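Long-range contacts in microcin B17-processing protein McbB (Escherichia coli str. K-12 substr. MG1655, PDB 6GRH), which is needed to process the inactive precursor of the antibiotic peptide microcin B17 into its active form: residues Asn97-Ser102 and Asp137-Trp142; Ser102-Leu107 and Trp142-Asn147. One frame throughout, in Å; residues are numbered along the deposited sequence.

Contact 1: Asn97-Ser102 and Asp137-Trp142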
ATOM      1  N   ASN B  97     -10.096  34.206  -0.726  1.00 36.80           N
ATOM      2  CA  ASN B  97     -10.887  34.176   0.464  1.00 36.61           C
ATOM      3  C   ASN B  97     -11.293  32.737   0.792  1.00 33.85           C
ATOM      4  O   ASN B  97     -11.358  31.913  -0.112  1.00 31.71           O
ATOM      5  CB  ASN B  97     -12.130  34.986   0.145  1.00 40.55           C
ATOM      6  CG  ASN B  97     -13.093  35.022   1.276  1.00 42.95           C
ATOM      7  OD1 ASN B  97     -14.290  34.804   1.086  1.00 44.18           O
ATOM      8  ND2 ASN B  97     -12.567  35.241   2.492  1.00 44.09           N
ATOM      9  N   SER B  98     -11.536  32.467   2.076  0.50 32.47           N
ATOM     10  CA  SER B  98     -12.157  31.236   2.546  0.50 31.20           C
ATOM     11  C   SER B  98     -13.497  31.495   3.257  0.50 30.86           C
ATOM     12  O   SER B  98     -13.706  32.564   3.850  0.50 30.85           O
ATOM     13  CB  SER B  98     -11.212  30.520   3.500  0.50 30.57           C
ATOM     14  OG  SER B  98     -10.079  30.007   2.818  0.50 30.28           O
ATOM     15  N   VAL B  99     -14.402  30.521   3.174  1.00 29.91           N
ATOM     16  CA  VAL B  99     -15.627  30.515   3.967  1.00 30.18           C
ATOM     17  C   VAL B  99     -15.716  29.157   4.639  1.00 28.99           C
ATOM     18  O   VAL B  99     -15.282  28.170   4.082  1.00 28.74           O
ATOM     19  CB  VAL B  99     -16.900  30.794   3.147  1.00 31.23           C
ATOM     20  CG1 VAL B  99     -16.877  32.200   2.582  1.00 32.66           C
ATOM     21  CG2 VAL B  99     -17.119  29.819   2.006  1.00 30.90           C
ATOM     22  N   ILE B 100     -16.279  29.121   5.835  1.00 28.42           N
ATOM     23  CA  ILE B 100     -16.555  27.876   6.527  1.00 27.71           C
ATOM     24  C   ILE B 100     -18.064  27.688   6.565  1.00 27.97           C
ATOM     25  O   ILE B 100     -18.788  28.570   7.031  1.00 28.35           O
ATOM     26  CB  ILE B 100     -15.972  27.865   7.943  1.00 28.08           C
ATOM     27  CG1 ILE B 100     -14.455  27.955   7.855  1.00 27.72           C
ATOM     28  CG2 ILE B 100     -16.383  26.575   8.672  1.00 28.77           C
ATOM     29  CD1 ILE B 100     -13.774  28.045   9.192  1.00 27.99           C
ATOM     30  N   ILE B 101     -18.538  26.575   6.000  1.00 27.19           N
ATOM     31  CA  ILE B 101     -19.955  26.215   6.018  1.00 28.31           C
ATOM     32  C   ILE B 101     -20.077  25.031   6.965  1.00 28.17           C
ATOM     33  O   ILE B 101     -19.312  24.039   6.851  1.00 26.48           O
ATOM     34  CB  ILE B 101     -20.513  25.862   4.610  1.00 28.66           C
ATOM     35  CG1 ILE B 101     -20.335  27.037   3.632  1.00 29.51           C
ATOM     36  CG2 ILE B 101     -21.987  25.511   4.718  1.00 29.99           C
ATOM     37  CD1 ILE B 101     -20.813  26.824   2.205  1.00 30.06           C
ATOM     38  N   SER B 102     -20.990  25.113   7.922  1.00 29.00           N
ATOM     39  CA  SER B 102     -21.047  24.053   8.940  1.00 29.50           C
ATOM     40  C   SER B 102     -22.403  23.871   9.547  1.00 30.72           C
ATOM     41  O   SER B 102     -23.210  24.803   9.572  1.00 31.78           O
ATOM     42  CB  SER B 102     -20.038  24.355  10.064  1.00 29.20           C
ATOM     43  OG  SER B 102     -19.858  23.241  10.919  1.00 29.24           O
ATOM     44  N   ASP B 137     -16.204  34.593  -6.384  1.00 49.41           N
ATOM     45  CA  ASP B 137     -15.098  34.033  -7.198  1.00 48.24           C
ATOM     46  C   ASP B 137     -13.830  33.695  -6.386  1.00 43.98           C
ATOM     47  O   ASP B 137     -13.452  34.403  -5.443  1.00 42.00           O
ATOM     48  CB  ASP B 137     -14.692  35.000  -8.345  1.00 50.81           C
ATOM     49  CG  ASP B 137     -15.701  35.015  -9.522  1.00 54.05           C
ATOM     50  OD1 ASP B 137     -16.840  34.521  -9.365  1.00 55.51           O
ATOM     51  OD2 ASP B 137     -15.352  35.526 -10.620  1.00 55.56           O
ATOM     52  N   SER B 138     -13.163  32.610  -6.786  1.00 40.55           N
ATOM     53  CA  SER B 138     -11.883  32.229  -6.218  1.00 37.84           C
ATOM     54  C   SER B 138     -11.915  32.059  -4.695  1.00 34.44           C
ATOM     55  O   SER B 138     -11.002  32.490  -4.010  1.00 33.60           O
ATOM     56  CB  SER B 138     -10.790  33.227  -6.617  1.00 38.79           C
ATOM     57  OG  SER B 138     -10.781  33.392  -8.012  1.00 41.85           O
ATOM     58  N   THR B 139     -12.958  31.413  -4.187  1.00 32.51           N
ATOM     59  CA  THR B 139     -13.117  31.173  -2.764  1.00 31.35           C
ATOM     60  C   THR B 139     -12.883  29.705  -2.452  1.00 30.54           C
ATOM     61  O   THR B 139     -13.370  28.831  -3.196  1.00 30.08           O
ATOM     62  CB  THR B 139     -14.542  31.529  -2.335  1.00 32.65           C
ATOM     63  OG1 THR B 139     -14.773  32.912  -2.611  1.00 34.00           O
ATOM     64  CG2 THR B 139     -14.780  31.253  -0.873  1.00 32.06           C
ATOM     65  N   LEU B 140     -12.129  29.440  -1.384  1.00 28.51           N
ATOM     66  CA  LEU B 140     -12.035  28.095  -0.803  1.00 27.97           C
ATOM     67  C   LEU B 140     -13.217  27.884   0.147  1.00 28.22           C
ATOM     68  O   LEU B 140     -13.413  28.647   1.093  1.00 29.41           O
ATOM     69  CB  LEU B 140     -10.724  27.907  -0.062  1.00 27.52           C
ATOM     70  CG  LEU B 140     -10.441  26.568   0.647  1.00 27.50           C
ATOM     71  CD1 LEU B 140     -10.372  25.426  -0.347  1.00 27.88           C
ATOM     72  CD2 LEU B 140      -9.156  26.665   1.436  1.00 27.41           C
ATOM     73  N   ILE B 141     -14.022  26.870  -0.117  1.00 26.99           N
ATOM     74  CA  ILE B 141     -15.151  26.545   0.728  1.00 26.79           C
ATOM     75  C   ILE B 141     -14.787  25.358   1.617  1.00 25.88           C
ATOM     76  O   ILE B 141     -14.570  24.236   1.111  1.00 24.99           O
ATOM     77  CB  ILE B 141     -16.413  26.222  -0.113  1.00 27.36           C
ATOM     78  CG1 ILE B 141     -16.750  27.397  -1.033  1.00 28.50           C
ATOM     79  CG2 ILE B 141     -17.567  25.834   0.795  1.00 27.59           C
ATOM     80  CD1 ILE B 141     -17.921  27.159  -1.967  1.00 29.46           C
ATOM     81  N   TRP B 142     -14.735  25.598   2.927  1.00 25.08           N
ATOM     82  CA  TRP B 142     -14.541  24.549   3.902  1.00 24.56           C
ATOM     83  C   TRP B 142     -15.896  24.120   4.446  1.00 24.86           C
ATOM     84  O   TRP B 142     -16.579  24.904   5.081  1.00 24.84           O
ATOM     85  CB  TRP B 142     -13.639  25.016   5.058  1.00 24.63           C
ATOM     86  CG  TRP B 142     -13.161  23.853   5.893  1.00 24.05           C
ATOM     87  CD1 TRP B 142     -13.958  22.958   6.586  1.00 24.25           C
ATOM     88  CD2 TRP B 142     -11.820  23.422   6.092  1.00 23.27           C
ATOM     89  NE1 TRP B 142     -13.181  22.029   7.217  1.00 23.88           N
ATOM     90  CE2 TRP B 142     -11.872  22.262   6.910  1.00 23.21           C
ATOM     91  CE3 TRP B 142     -10.576  23.898   5.668  1.00 23.12           C
ATOM     92  CZ2 TRP B 142     -10.728  21.567   7.312  1.00 22.68           C
ATOM     93  CZ3 TRP B 142      -9.434  23.211   6.055  1.00 22.77           C
ATOM     94  CH2 TRP B 142      -9.522  22.049   6.871  1.00 22.90           C
TER
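V99 and I101 on one strand alternate with L140 and W142 on its parallel neighbour in a run of four backbone hydrogen bonds, the two strand axes 20° apart. V99 is held both ways, its N reaching L140 O at 3.0 Å and its O taking W142 N at 2.9 Å; L140 N to N97 O and I101 N to W142 O (2.7 Å) close the run.

On one face V99 and I141 lie side by side, V99 CG2 3.9 Å from I141 CG1, with T139 CG2 also against V99 CG2. I141 CG2, anti to its own backbone N, meets the tip of I101, CD1, at 3.7 Å. L140, I100 and W142 share the other face. There only CB of W142 packs on I100 CG1; its indole leads away, under helix 236-254, and NE1 is hydrogen-bonded to S171 OG. N97 OD1 is hydrogen-bonded to S123 OG of strand 122-127.

V99 and I101 turn their N-H groups to strand 139-144, while S98 and I100 bond through their backbone to the 122-127 side. Strand 97-102 thus has buried backbone polar atoms satisfied from both neighbours, and the apolar contacts on either face fix it beside 139-144.

Contact 2: Ser102-Leu107 and Trp142-Asn147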
ATOM      1  N   SER B 102     -20.990  25.113   7.922  1.00 29.00           N
ATOM      2  CA  SER B 102     -21.047  24.053   8.940  1.00 29.50           C
ATOM      3  C   SER B 102     -22.403  23.871   9.547  1.00 30.72           C
ATOM      4  O   SER B 102     -23.210  24.803   9.572  1.00 31.78           O
ATOM      5  CB  SER B 102     -20.038  24.355  10.064  1.00 29.20           C
ATOM      6  OG  SER B 102     -19.858  23.241  10.919  1.00 29.24           O
ATOM      7  N   ASP B 103     -22.635  22.667  10.056  1.00 30.90           N
ATOM      8  CA  ASP B 103     -23.792  22.381  10.906  1.00 32.79           C
ATOM      9  C   ASP B 103     -23.545  22.732  12.359  1.00 33.25           C
ATOM     10  O   ASP B 103     -24.477  22.709  13.151  1.00 34.51           O
ATOM     11  CB  ASP B 103     -24.263  20.919  10.747  1.00 33.41           C
ATOM     12  CG  ASP B 103     -23.248  19.862  11.246  1.00 33.13           C
ATOM     13  OD1 ASP B 103     -22.082  20.163  11.581  1.00 32.59           O
ATOM     14  OD2 ASP B 103     -23.636  18.664  11.247  1.00 35.08           O
ATOM     15  N   VAL B 104     -22.306  23.073  12.720  1.00 32.63           N
ATOM     16  CA  VAL B 104     -21.989  23.594  14.066  1.00 33.72           C
ATOM     17  C   VAL B 104     -21.265  24.949  13.953  1.00 33.70           C
ATOM     18  O   VAL B 104     -20.152  25.089  14.435  1.00 32.73           O
ATOM     19  CB  VAL B 104     -21.167  22.577  14.930  1.00 33.39           C
ATOM     20  CG1 VAL B 104     -22.015  21.370  15.291  1.00 34.68           C
ATOM     21  CG2 VAL B 104     -19.883  22.123  14.245  1.00 32.36           C
ATOM     22  N   PRO B 105     -21.915  25.963  13.333  1.00 34.63           N
ATOM     23  CA  PRO B 105     -21.229  27.248  13.152  1.00 34.81           C
ATOM     24  C   PRO B 105     -20.769  27.902  14.443  1.00 35.60           C
ATOM     25  O   PRO B 105     -19.776  28.611  14.425  1.00 34.26           O
ATOM     26  CB  PRO B 105     -22.277  28.120  12.457  1.00 35.95           C
ATOM     27  CG  PRO B 105     -23.588  27.525  12.859  1.00 36.98           C
ATOM     28  CD  PRO B 105     -23.328  26.035  12.911  1.00 35.71           C
ATOM     29  N   HIS B 106     -21.498  27.690  15.540  1.00 38.01           N
ATOM     30  CA  HIS B 106     -21.073  28.174  16.872  1.00 40.15           C
ATOM     31  C   HIS B 106     -19.650  27.737  17.319  1.00 38.40           C
ATOM     32  O   HIS B 106     -18.982  28.487  18.010  1.00 37.28           O
ATOM     33  CB  HIS B 106     -22.123  27.835  17.953  1.00 44.14           C
ATOM     34  CG  HIS B 106     -22.503  26.384  18.001  1.00 47.38           C
ATOM     35  ND1 HIS B 106     -23.263  25.772  17.020  1.00 48.19           N
ATOM     36  CD2 HIS B 106     -22.221  25.420  18.913  1.00 49.37           C
ATOM     37  CE1 HIS B 106     -23.443  24.503  17.332  1.00 49.72           C
ATOM     38  NE2 HIS B 106     -22.822  24.264  18.477  1.00 50.40           N
ATOM     39  N   LEU B 107     -19.172  26.565  16.880  1.00 37.23           N
ATOM     40  CA  LEU B 107     -17.779  26.135  17.126  1.00 36.85           C
ATOM     41  C   LEU B 107     -16.759  27.121  16.545  1.00 34.55           C
ATOM     42  O   LEU B 107     -15.632  27.193  17.014  1.00 33.55           O
ATOM     43  CB  LEU B 107     -17.518  24.716  16.565  1.00 38.03           C
ATOM     44  CG  LEU B 107     -16.075  24.156  16.554  1.00 39.63           C
ATOM     45  CD1 LEU B 107     -15.533  24.041  17.991  1.00 41.11           C
ATOM     46  CD2 LEU B 107     -15.995  22.805  15.799  1.00 39.90           C
ATOM     47  N   TRP B 142     -14.735  25.598   2.927  1.00 25.08           N
ATOM     48  CA  TRP B 142     -14.541  24.549   3.902  1.00 24.56           C
ATOM     49  C   TRP B 142     -15.896  24.120   4.446  1.00 24.86           C
ATOM     50  O   TRP B 142     -16.579  24.904   5.081  1.00 24.84           O
ATOM     51  CB  TRP B 142     -13.639  25.016   5.058  1.00 24.63           C
ATOM     52  CG  TRP B 142     -13.161  23.853   5.893  1.00 24.05           C
ATOM     53  CD1 TRP B 142     -13.958  22.958   6.586  1.00 24.25           C
ATOM     54  CD2 TRP B 142     -11.820  23.422   6.092  1.00 23.27           C
ATOM     55  NE1 TRP B 142     -13.181  22.029   7.217  1.00 23.88           N
ATOM     56  CE2 TRP B 142     -11.872  22.262   6.910  1.00 23.21           C
ATOM     57  CE3 TRP B 142     -10.576  23.898   5.668  1.00 23.12           C
ATOM     58  CZ2 TRP B 142     -10.728  21.567   7.312  1.00 22.68           C
ATOM     59  CZ3 TRP B 142      -9.434  23.211   6.055  1.00 22.77           C
ATOM     60  CH2 TRP B 142      -9.522  22.049   6.871  1.00 22.90           C
ATOM     61  N   LEU B 143     -16.292  22.864   4.184  1.00 24.54           N
ATOM     62  CA  LEU B 143     -17.537  22.323   4.714  1.00 25.10           C
ATOM     63  C   LEU B 143     -17.231  21.374   5.863  1.00 24.56           C
ATOM     64  O   LEU B 143     -16.611  20.349   5.643  1.00 23.72           O
ATOM     65  CB  LEU B 143     -18.295  21.605   3.618  1.00 25.71           C
ATOM     66  CG  LEU B 143     -19.562  20.830   3.966  1.00 26.76           C
ATOM     67  CD1 LEU B 143     -20.637  21.710   4.596  1.00 27.78           C
ATOM     68  CD2 LEU B 143     -20.082  20.159   2.689  1.00 27.70           C
ATOM     69  N   HIS B 144     -17.673  21.712   7.073  1.00 25.07           N
ATOM     70  CA  HIS B 144     -17.389  20.910   8.250  1.00 25.00           C
ATOM     71  C   HIS B 144     -18.711  20.396   8.798  1.00 26.13           C
ATOM     72  O   HIS B 144     -19.580  21.189   9.149  1.00 26.81           O
ATOM     73  CB  HIS B 144     -16.636  21.719   9.302  1.00 24.88           C
ATOM     74  CG  HIS B 144     -16.450  20.995  10.593  1.00 24.64           C
ATOM     75  ND1 HIS B 144     -15.576  19.942  10.724  1.00 24.61           N
ATOM     76  CD2 HIS B 144     -17.076  21.118  11.781  1.00 25.40           C
ATOM     77  CE1 HIS B 144     -15.647  19.474  11.959  1.00 25.07           C
ATOM     78  NE2 HIS B 144     -16.524  20.193  12.632  1.00 25.46           N
ATOM     79  N   LEU B 145     -18.833  19.066   8.907  1.00 26.40           N
ATOM     80  CA  LEU B 145     -20.042  18.412   9.408  1.00 28.47           C
ATOM     81  C   LEU B 145     -19.778  17.500  10.610  1.00 29.54           C
ATOM     82  O   LEU B 145     -18.974  16.561  10.507  1.00 28.57           O
ATOM     83  CB  LEU B 145     -20.671  17.577   8.294  1.00 29.19           C
ATOM     84  CG  LEU B 145     -21.130  18.371   7.070  1.00 30.24           C
ATOM     85  CD1 LEU B 145     -21.651  17.442   5.986  1.00 30.85           C
ATOM     86  CD2 LEU B 145     -22.198  19.377   7.464  1.00 31.32           C
ATOM     87  N   GLU B 146     -20.426  17.785  11.739  1.00 30.94           N
ATOM     88  CA  GLU B 146     -20.546  16.824  12.844  1.00 32.37           C
ATOM     89  C   GLU B 146     -21.590  15.758  12.550  1.00 34.49           C
ATOM     90  O   GLU B 146     -21.381  14.574  12.824  1.00 34.77           O
ATOM     91  CB  GLU B 146     -20.879  17.519  14.173  1.00 33.66           C
ATOM     92  CG  GLU B 146     -19.667  18.138  14.809  1.00 33.67           C
ATOM     93  CD  GLU B 146     -19.803  18.532  16.273  1.00 34.60           C
ATOM     94  OE1 GLU B 146     -20.744  18.115  16.989  1.00 36.71           O
ATOM     95  OE2 GLU B 146     -18.888  19.250  16.702  1.00 34.35           O
ATOM     96  N   ASN B 147     -22.721  16.169  11.998  1.00 35.68           N
ATOM     97  CA  ASN B 147     -23.768  15.233  11.646  1.00 37.63           C
ATOM     98  C   ASN B 147     -23.777  15.074  10.131  1.00 35.61           C
ATOM     99  O   ASN B 147     -24.424  15.823   9.411  1.00 35.37           O
ATOM    100  CB  ASN B 147     -25.084  15.701  12.220  1.00 41.00           C
ATOM    101  CG  ASN B 147     -24.996  15.893  13.718  1.00 44.66           C
ATOM    102  OD1 ASN B 147     -24.547  14.994  14.446  1.00 47.41           O
ATOM    103  ND2 ASN B 147     -25.374  17.084  14.194  1.00 47.37           N
TER
HETATM  104  O   HOH W   1     -25.649  18.033   9.654  1.00 40.40           O
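A chi1 of 66° sets D103 CG between its own N and carbonyl carbon, toward the other segment, and a chi2 near zero (-9°) turns the two oxygens to the amides of E146 and N147; S102 and H144, each with its gamma atom anti to the backbone N, bring a hydroxyl to the edge of an imidazole. The two carboxylate oxygens of D103 grip successive amides, each through its syn lone pair: OD1 takes E146 N at 2.9 Å and OD2 takes N147 N at 2.8 Å. A water also bridges D103 OD2 and N147 O.

S102 OG works in two directions. It donates to H144 O at 2.7 Å, tilted 35° from the carbonyl plane, and accepts from V104 N at 3.0 Å, which makes an ST turn just where the strand ends. V104 then spreads its two methyls: CG2 comes in the plane of the H144 ring at its edge, 3.9 Å from CD2, and CG1 packs 3.7 Å from E146 CD, the two side chains crossing at about a right angle. L107 CD2 approaches H144 NE2 obliquely, at 4.1 Å. The far polar ends are held by other parts of the chain, H144 ND1 by S171 and E146 OE2 by a salt bridge to R239 of helix 236-254.

With two N-H groups on its oxygens, the D103 carboxylate is probably stabilised as the anion, and its paired grip fixes the turn after one strand against the loop that follows the other.

How the contacts relate
Contacts 1 and 2 follow one another along the same pair of neighbouring parallel strands, 97-102 and 139-144, their centres about 13 Å apart. S102 and W142 belong to both, and a probable hydrogen bond from H144 N to I101 O joins them at the seam. In sequence the segments alternate: 97-102, 102-107, then 137-142 and 142-147, with strand 122-127, the other neighbour of 97-102, in between. At contact 2 the chain leaves each strand, for helix 111-115 after the first and helix 150-160 after the second. Helix 236-254 touches both, lying over the face that carries W142 and H144. Together they keep two inner strands of the mixed sheet paired from its buried middle to their C-terminal ends.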